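PDB 6ERC: peroxinectin A, which is a secreted haem peroxidase that uses hydrogen peroxide to oxidise phenolic donors and has iodide and thiocyanate peroxidase activity. Local coordinates for residues V292-G304 and V450-R464. Numbering follows the deposited sequence.
Sequences VSNEFTTTAFRFG and VGQTFYLIIYEQFFR. With HEM (protoporphyrin IX containing Fe), chain F.
Ser-293 N donates to Gln-461 OE1 over 2.7 Å at an N-H...O angle of 154°, tying the start of helix 294-300 to helix 452-467. As N-cap, Ser-293 accepts from Phe-296 N through OG, and water 1 carries that hydroxyl on to Ile-457 O and Glu-460 OE1. The Phe-296 ring is a knob among Ile-457, Ile-458, Gln-461 and Phe-462. With CG anti to its backbone N (chi1 180°), Gln-461 lays that carbon over one ring face, 3.5 Å from the centroid, and a bend at chi2 returns OE1 to Ser-293. Phe-296 also points its edge at Phe-462, offset edge-to-face (centroids 5.3 Å apart). Thr-297 OG1 donates to haem propionate O2D. The backbones come nearest at Ala-300, CA 4.7 Å from Phe-454 CA, as its small side chain would permit. Phe-301 takes the edge of Phe-462, again offset (6.0 Å). Arg-302 NE donates to Thr-297 O (3.1 Å); NH1 bonds Asn-383 OD1 and approaches propionate O1A at a doubtfully short 2.4 Å. A leucine here would probably cost the propionate this cationic partner and both oxygens a donor. Val-450 CG1 covers one face of Phe-303. Helix 452-467 thus backs a haem-pocket segment, axes 137° apart; Ile-80 of helix 70-80 touches Phe-296 and Phe-301, Leu-271 of helix 247-275 Phe-462, Leu-440 of helix 435-441 Phe-303 and Phe-454, while Asn-294 reaches strand 139-144.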
loop_
_atom_site.group_PDB
_atom_site.type_symbol
_atom_site.label_atom_id
_atom_site.label_comp_id
_atom_site.label_asym_id
_atom_site.label_seq_id
_atom_site.Cartn_x
_atom_site.Cartn_y
_atom_site.Cartn_z
ATOM N N VAL A 292 4.961 12.164 -0.748
ATOM C CA VAL A 292 4.739 11.139 -1.760
ATOM C C VAL A 292 4.381 11.795 -3.088
ATOM O O VAL A 292 3.694 12.824 -3.134
ATOM C CB VAL A 292 3.635 10.167 -1.307
ATOM C CG1 VAL A 292 3.305 9.163 -2.417
ATOM C CG2 VAL A 292 4.051 9.442 -0.037
ATOM N N SER A 293 4.846 11.198 -4.181
ATOM C CA SER A 293 4.514 11.679 -5.512
ATOM C C SER A 293 3.203 11.065 -5.980
ATOM O O SER A 293 2.868 9.926 -5.647
ATOM C CB SER A 293 5.622 11.342 -6.510
ATOM O OG SER A 293 5.662 9.949 -6.761
ATOM N N ASN A 294 2.462 11.840 -6.772
ATOM C CA ASN A 294 1.172 11.375 -7.264
ATOM C C ASN A 294 1.322 10.134 -8.130
ATOM O O ASN A 294 0.462 9.247 -8.099
ATOM C CB ASN A 294 0.483 12.492 -8.045
ATOM C CG ASN A 294 -1.021 12.388 -8.001
ATOM O OD1 ASN A 294 -1.594 11.342 -8.309
ATOM N ND2 ASN A 294 -1.675 13.472 -7.598
ATOM N N GLU A 295 2.408 10.047 -8.897
ATOM C CA GLU A 295 2.607 8.896 -9.769
ATOM C C GLU A 295 2.994 7.655 -8.978
ATOM O O GLU A 295 2.664 6.537 -9.387
ATOM C CB GLU A 295 3.676 9.203 -10.818
ATOM C CG GLU A 295 3.353 10.384 -11.728
ATOM C CD GLU A 295 3.628 11.728 -11.071
ATOM O OE1 GLU A 295 3.886 11.755 -9.849
ATOM O OE2 GLU A 295 3.590 12.756 -11.781
ATOM N N PHE A 296 3.689 7.831 -7.852
ATOM C CA PHE A 296 4.112 6.691 -7.042
ATOM C C PHE A 296 2.907 5.927 -6.511
ATOM O O PHE A 296 2.752 4.727 -6.765
ATOM C CB PHE A 296 4.998 7.173 -5.891
ATOM C CG PHE A 296 5.364 6.093 -4.903
ATOM C CD1 PHE A 296 6.440 5.251 -5.138
ATOM C CD2 PHE A 296 4.640 5.930 -3.731
ATOM C CE1 PHE A 296 6.780 4.260 -4.228
ATOM C CE2 PHE A 296 4.979 4.940 -2.816
ATOM C CZ PHE A 296 6.048 4.107 -3.067
ATOM N N THR A 297 2.036 6.611 -5.771
ATOM C CA THR A 297 0.914 5.929 -5.143
ATOM C C THR A 297 -0.192 5.604 -6.139
ATOM O O THR A 297 -0.847 4.564 -6.012
ATOM C CB THR A 297 0.363 6.780 -3.994
ATOM O OG1 THR A 297 -0.612 6.028 -3.264
ATOM C CG2 THR A 297 -0.275 8.064 -4.500
ATOM N N THR A 298 -0.408 6.462 -7.137
ATOM C CA THR A 298 -1.503 6.246 -8.076
ATOM C C THR A 298 -1.151 5.205 -9.133
ATOM O O THR A 298 -2.011 4.417 -9.537
ATOM C CB THR A 298 -1.884 7.564 -8.751
ATOM O OG1 THR A 298 -2.074 8.580 -7.757
ATOM C CG2 THR A 298 -3.165 7.401 -9.555
ATOM N N THR A 299 0.104 5.181 -9.591
ATOM C CA THR A 299 0.482 4.384 -10.756
ATOM C C THR A 299 1.513 3.317 -10.413
ATOM O O THR A 299 1.194 2.127 -10.471
ATOM C CB THR A 299 0.997 5.310 -11.861
ATOM O OG1 THR A 299 0.113 6.431 -12.003
ATOM C CG2 THR A 299 1.085 4.564 -13.188
ATOM N N ALA A 300 2.741 3.698 -10.065
ATOM C CA ALA A 300 3.835 2.734 -9.997
ATOM C C ALA A 300 3.590 1.678 -8.924
ATOM O O ALA A 300 3.606 0.475 -9.203
ATOM C CB ALA A 300 5.154 3.465 -9.743
ATOM N N PHE A 301 3.369 2.108 -7.685
ATOM C CA PHE A 301 3.336 1.170 -6.570
ATOM C C PHE A 301 2.034 0.386 -6.474
ATOM O O PHE A 301 1.897 -0.439 -5.563
ATOM C CB PHE A 301 3.585 1.906 -5.253
ATOM C CG PHE A 301 4.167 1.034 -4.183
ATOM C CD1 PHE A 301 5.505 0.691 -4.212
ATOM C CD2 PHE A 301 3.378 0.552 -3.154
ATOM C CE1 PHE A 301 6.049 -0.115 -3.231
ATOM C CE2 PHE A 301 3.918 -0.255 -2.170
ATOM C CZ PHE A 301 5.254 -0.587 -2.209
ATOM N N ARG A 302 1.079 0.610 -7.372
ATOM C CA ARG A 302 -0.123 -0.213 -7.402
ATOM C C ARG A 302 0.094 -1.538 -8.121
ATOM O O ARG A 302 -0.867 -2.294 -8.298
ATOM C CB ARG A 302 -1.277 0.552 -8.055
ATOM C CG ARG A 302 -1.693 1.790 -7.278
ATOM C CD ARG A 302 -3.191 2.032 -7.340
ATOM N NE ARG A 302 -3.562 3.234 -6.601
ATOM C CZ ARG A 302 -4.813 3.633 -6.390
ATOM N NH1 ARG A 302 -5.830 2.924 -6.863
ATOM N NH2 ARG A 302 -5.046 4.745 -5.705
ATOM N N PHE A 303 1.329 -1.838 -8.527
ATOM C CA PHE A 303 1.627 -3.119 -9.154
ATOM C C PHE A 303 1.236 -4.300 -8.280
ATOM O O PHE A 303 1.037 -5.405 -8.799
ATOM C CB PHE A 303 3.121 -3.199 -9.479
ATOM C CG PHE A 303 4.005 -3.335 -8.263
ATOM C CD1 PHE A 303 4.308 -4.585 -7.745
ATOM C CD2 PHE A 303 4.536 -2.216 -7.643
ATOM C CE1 PHE A 303 5.116 -4.715 -6.632
ATOM C CE2 PHE A 303 5.348 -2.343 -6.527
ATOM C CZ PHE A 303 5.638 -3.593 -6.024
ATOM N N GLY A 304 1.130 -4.101 -6.966
ATOM C CA GLY A 304 0.876 -5.218 -6.073
ATOM C C GLY A 304 -0.435 -5.924 -6.344
ATOM O O GLY A 304 -0.583 -7.107 -6.036
ATOM N N VAL A 450 9.734 -5.358 -11.432
ATOM C CA VAL A 450 8.952 -4.314 -12.083
ATOM C C VAL A 450 9.688 -3.851 -13.331
ATOM O O VAL A 450 10.895 -4.046 -13.482
ATOM C CB VAL A 450 8.687 -3.106 -11.158
ATOM C CG1 VAL A 450 7.774 -3.504 -10.006
ATOM C CG2 VAL A 450 10.002 -2.528 -10.642
ATOM N N GLY A 451 8.938 -3.220 -14.225
ATOM C CA GLY A 451 9.514 -2.699 -15.443
ATOM C C GLY A 451 10.337 -1.449 -15.199
ATOM O O GLY A 451 10.407 -0.906 -14.096
ATOM N N GLN A 452 10.972 -0.983 -16.275
ATOM C CA GLN A 452 11.831 0.192 -16.187
ATOM C C GLN A 452 11.065 1.396 -15.652
ATOM O O GLN A 452 11.551 2.114 -14.772
ATOM C CB GLN A 452 12.422 0.501 -17.561
ATOM C CG GLN A 452 13.420 1.642 -17.569
ATOM C CD GLN A 452 13.764 2.094 -18.972
ATOM O OE1 GLN A 452 12.887 2.226 -19.827
ATOM N NE2 GLN A 452 15.047 2.329 -19.219
ATOM N N THR A 453 9.864 1.637 -16.177
ATOM C CA THR A 453 9.113 2.825 -15.787
ATOM C C THR A 453 8.764 2.787 -14.304
ATOM O O THR A 453 9.105 3.703 -13.546
ATOM C CB THR A 453 7.851 2.948 -16.641
ATOM O OG1 THR A 453 8.218 2.968 -18.024
ATOM C CG2 THR A 453 7.099 4.226 -16.305
ATOM N N PHE A 454 8.070 1.733 -13.870
ATOM C CA PHE A 454 7.723 1.612 -12.459
ATOM C C PHE A 454 8.973 1.590 -11.585
ATOM O O PHE A 454 8.984 2.156 -10.487
ATOM C CB PHE A 454 6.882 0.352 -12.236
ATOM C CG PHE A 454 5.447 0.474 -12.691
ATOM C CD1 PHE A 454 4.995 1.606 -13.352
ATOM C CD2 PHE A 454 4.546 -0.546 -12.437
ATOM C CE1 PHE A 454 3.676 1.709 -13.754
ATOM C CE2 PHE A 454 3.228 -0.447 -12.838
ATOM C CZ PHE A 454 2.793 0.683 -13.497
ATOM N N TYR A 455 10.039 0.944 -12.061
ATOM C CA TYR A 455 11.300 0.934 -11.326
ATOM C C TYR A 455 11.762 2.352 -11.012
ATOM O O TYR A 455 12.137 2.663 -9.876
ATOM C CB TYR A 455 12.357 0.192 -12.145
ATOM C CG TYR A 455 13.710 0.060 -11.490
ATOM C CD1 TYR A 455 14.612 1.115 -11.491
ATOM C CD2 TYR A 455 14.098 -1.132 -10.899
ATOM C CE1 TYR A 455 15.854 0.991 -10.905
ATOM C CE2 TYR A 455 15.338 -1.265 -10.310
ATOM C CZ TYR A 455 16.213 -0.202 -10.316
ATOM O OH TYR A 455 17.453 -0.332 -9.732
ATOM N N LEU A 456 11.737 3.230 -12.017
ATOM C CA LEU A 456 12.245 4.585 -11.833
ATOM C C LEU A 456 11.390 5.368 -10.844
ATOM O O LEU A 456 11.922 6.105 -10.005
ATOM C CB LEU A 456 12.308 5.301 -13.182
ATOM C CG LEU A 456 13.161 6.570 -13.257
ATOM C CD1 LEU A 456 13.674 6.767 -14.674
ATOM C CD2 LEU A 456 12.385 7.798 -12.803
ATOM N N ILE A 457 10.065 5.223 -10.920
ATOM C CA ILE A 457 9.187 5.969 -10.024
ATOM C C ILE A 457 9.357 5.487 -8.588
ATOM O O ILE A 457 9.387 6.291 -7.647
ATOM C CB ILE A 457 7.726 5.851 -10.496
ATOM C CG1 ILE A 457 7.573 6.423 -11.909
ATOM C CG2 ILE A 457 6.787 6.582 -9.537
ATOM C CD1 ILE A 457 6.296 6.013 -12.606
ATOM N N ILE A 458 9.470 4.173 -8.393
ATOM C CA ILE A 458 9.624 3.634 -7.046
ATOM C C ILE A 458 10.986 4.012 -6.478
ATOM O O ILE A 458 11.099 4.454 -5.328
ATOM C CB ILE A 458 9.415 2.110 -7.053
ATOM C CG1 ILE A 458 7.972 1.781 -7.442
ATOM C CG2 ILE A 458 9.733 1.520 -5.684
ATOM C CD1 ILE A 458 7.742 0.322 -7.779
ATOM N N TYR A 459 12.044 3.837 -7.274
ATOM C CA TYR A 459 13.375 4.223 -6.820
ATOM C C TYR A 459 13.400 5.683 -6.395
ATOM O O TYR A 459 13.995 6.031 -5.367
ATOM C CB TYR A 459 14.397 3.974 -7.930
ATOM C CG TYR A 459 15.822 4.304 -7.542
ATOM C CD1 TYR A 459 16.287 5.613 -7.568
ATOM C CD2 TYR A 459 16.705 3.305 -7.159
ATOM C CE1 TYR A 459 17.586 5.919 -7.216
ATOM C CE2 TYR A 459 18.009 3.601 -6.806
ATOM C CZ TYR A 459 18.444 4.909 -6.836
ATOM O OH TYR A 459 19.742 5.210 -6.485
ATOM N N GLU A 460 12.747 6.551 -7.168
ATOM C CA GLU A 460 12.812 7.983 -6.899
ATOM C C GLU A 460 12.080 8.338 -5.611
ATOM O O GLU A 460 12.510 9.232 -4.872
ATOM C CB GLU A 460 12.236 8.754 -8.087
ATOM C CG GLU A 460 12.557 10.243 -8.087
ATOM C CD GLU A 460 11.611 11.061 -7.227
ATOM O OE1 GLU A 460 10.497 10.579 -6.931
ATOM O OE2 GLU A 460 11.984 12.191 -6.845
ATOM N N GLN A 461 10.977 7.646 -5.317
ATOM C CA GLN A 461 10.208 7.952 -4.116
ATOM C C GLN A 461 10.979 7.567 -2.858
ATOM O O GLN A 461 11.199 8.398 -1.969
ATOM C CB GLN A 461 8.860 7.229 -4.157
ATOM C CG GLN A 461 7.993 7.482 -2.935
ATOM C CD GLN A 461 7.680 8.949 -2.744
ATOM O OE1 GLN A 461 6.920 9.539 -3.511
ATOM N NE2 GLN A 461 8.274 9.551 -1.724
ATOM N N PHE A 462 11.394 6.304 -2.761
ATOM C CA PHE A 462 11.996 5.824 -1.524
ATOM C C PHE A 462 13.353 6.459 -1.251
ATOM O O PHE A 462 13.803 6.459 -0.100
ATOM C CB PHE A 462 12.109 4.302 -1.556
ATOM C CG PHE A 462 10.800 3.602 -1.327
ATOM C CD1 PHE A 462 10.152 3.704 -0.107
ATOM C CD2 PHE A 462 10.213 2.849 -2.327
ATOM C CE1 PHE A 462 8.947 3.068 0.110
ATOM C CE2 PHE A 462 9.009 2.209 -2.114
ATOM C CZ PHE A 462 8.377 2.317 -0.894
ATOM N N PHE A 463 14.014 7.010 -2.268
ATOM C CA PHE A 463 15.192 7.821 -1.997
ATOM C C PHE A 463 14.823 9.048 -1.175
ATOM O O PHE A 463 15.559 9.442 -0.263
ATOM C CB PHE A 463 15.860 8.241 -3.303
ATOM C CG PHE A 463 17.109 9.045 -3.106
ATOM C CD1 PHE A 463 17.053 10.423 -2.995
ATOM C CD2 PHE A 463 18.342 8.420 -3.026
ATOM C CE1 PHE A 463 18.202 11.163 -2.813
ATOM C CE2 PHE A 463 19.493 9.154 -2.844
ATOM C CZ PHE A 463 19.423 10.529 -2.737
ATOM N N ARG A 464 13.676 9.658 -1.477
ATOM C CA ARG A 464 13.293 10.889 -0.799
ATOM C C ARG A 464 12.742 10.622 0.597
ATOM O O ARG A 464 13.082 11.343 1.542
ATOM C CB ARG A 464 12.278 11.659 -1.645
ATOM C CG ARG A 464 12.900 12.320 -2.867
ATOM C CD ARG A 464 11.910 13.182 -3.633
ATOM N NE ARG A 464 10.854 12.392 -4.260
ATOM C CZ ARG A 464 9.629 12.225 -3.770
ATOM N NH1 ARG A 464 8.752 11.483 -4.433
ATOM N NH2 ARG A 464 9.270 12.794 -2.629
HETATM C CHA HEM F . -4.947 1.195 -3.097
HETATM C CHB HEM F . -7.069 -3.034 -2.103
HETATM C CHC HEM F . -2.715 -5.204 -2.142
HETATM C CHD HEM F . -0.636 -1.007 -3.375
HETATM C C1A HEM F . -5.898 0.227 -2.887
HETATM C C2A HEM F . -7.325 0.416 -2.963
HETATM C C3A HEM F . -7.920 -0.749 -2.693
HETATM C C4A HEM F . -6.879 -1.716 -2.430
HETATM C CMA HEM F . -9.438 -1.034 -2.652
HETATM C CAA HEM F . -8.005 1.749 -3.316
HETATM C CBA HEM F . -8.661 1.561 -4.677
HETATM C CGA HEM F . -8.845 2.897 -5.347
HETATM O O1A HEM F . -7.826 3.572 -5.647
HETATM O O2A HEM F . -10.014 3.286 -5.595
HETATM C C1B HEM F . -6.070 -3.973 -2.009
HETATM C C2B HEM F . -6.270 -5.359 -1.665
HETATM C C3B HEM F . -5.070 -5.965 -1.669
HETATM C C4B HEM F . -4.072 -4.974 -2.021
HETATM C CMB HEM F . -7.662 -5.945 -1.355
HETATM C CAB HEM F . -4.710 -7.440 -1.378
HETATM C CBB HEM F . -5.625 -8.384 -1.135
HETATM C C1C HEM F . -1.766 -4.266 -2.487
HETATM C C2C HEM F . -0.339 -4.496 -2.635
HETATM C C3C HEM F . 0.237 -3.324 -2.976
HETATM C C4C HEM F . -0.816 -2.334 -3.051
HETATM C CMC HEM F . 0.287 -5.891 -2.419
HETATM C CAC HEM F . 1.705 -2.920 -3.273
HETATM C CBC HEM F . 2.766 -3.729 -3.224
HETATM C C1D HEM F . -1.613 -0.042 -3.363
HETATM C C2D HEM F . -1.405 1.376 -3.547
HETATM C C3D HEM F . -2.599 1.973 -3.479
HETATM C C4D HEM F . -3.599 0.964 -3.232
HETATM C CMD HEM F . -0.037 2.039 -3.807
HETATM C CAD HEM F . -2.909 3.475 -3.593
HETATM C CBD HEM F . -2.576 4.062 -2.226
HETATM C CGD HEM F . -3.505 5.200 -1.878
HETATM O O1D HEM F . -4.614 4.923 -1.352
HETATM O O2D HEM F . -3.151 6.383 -2.112
HETATM N NA HEM F . -5.659 -1.088 -2.557
HETATM N NB HEM F . -4.720 -3.769 -2.220
HETATM N NC HEM F . -2.017 -2.936 -2.747
HETATM N ND HEM F . -2.963 -0.256 -3.172
HETATM FE FE HEM F . -3.822 -1.979 -2.648
HETATM O O HOH W 1 8.552 8.843 -7.030
#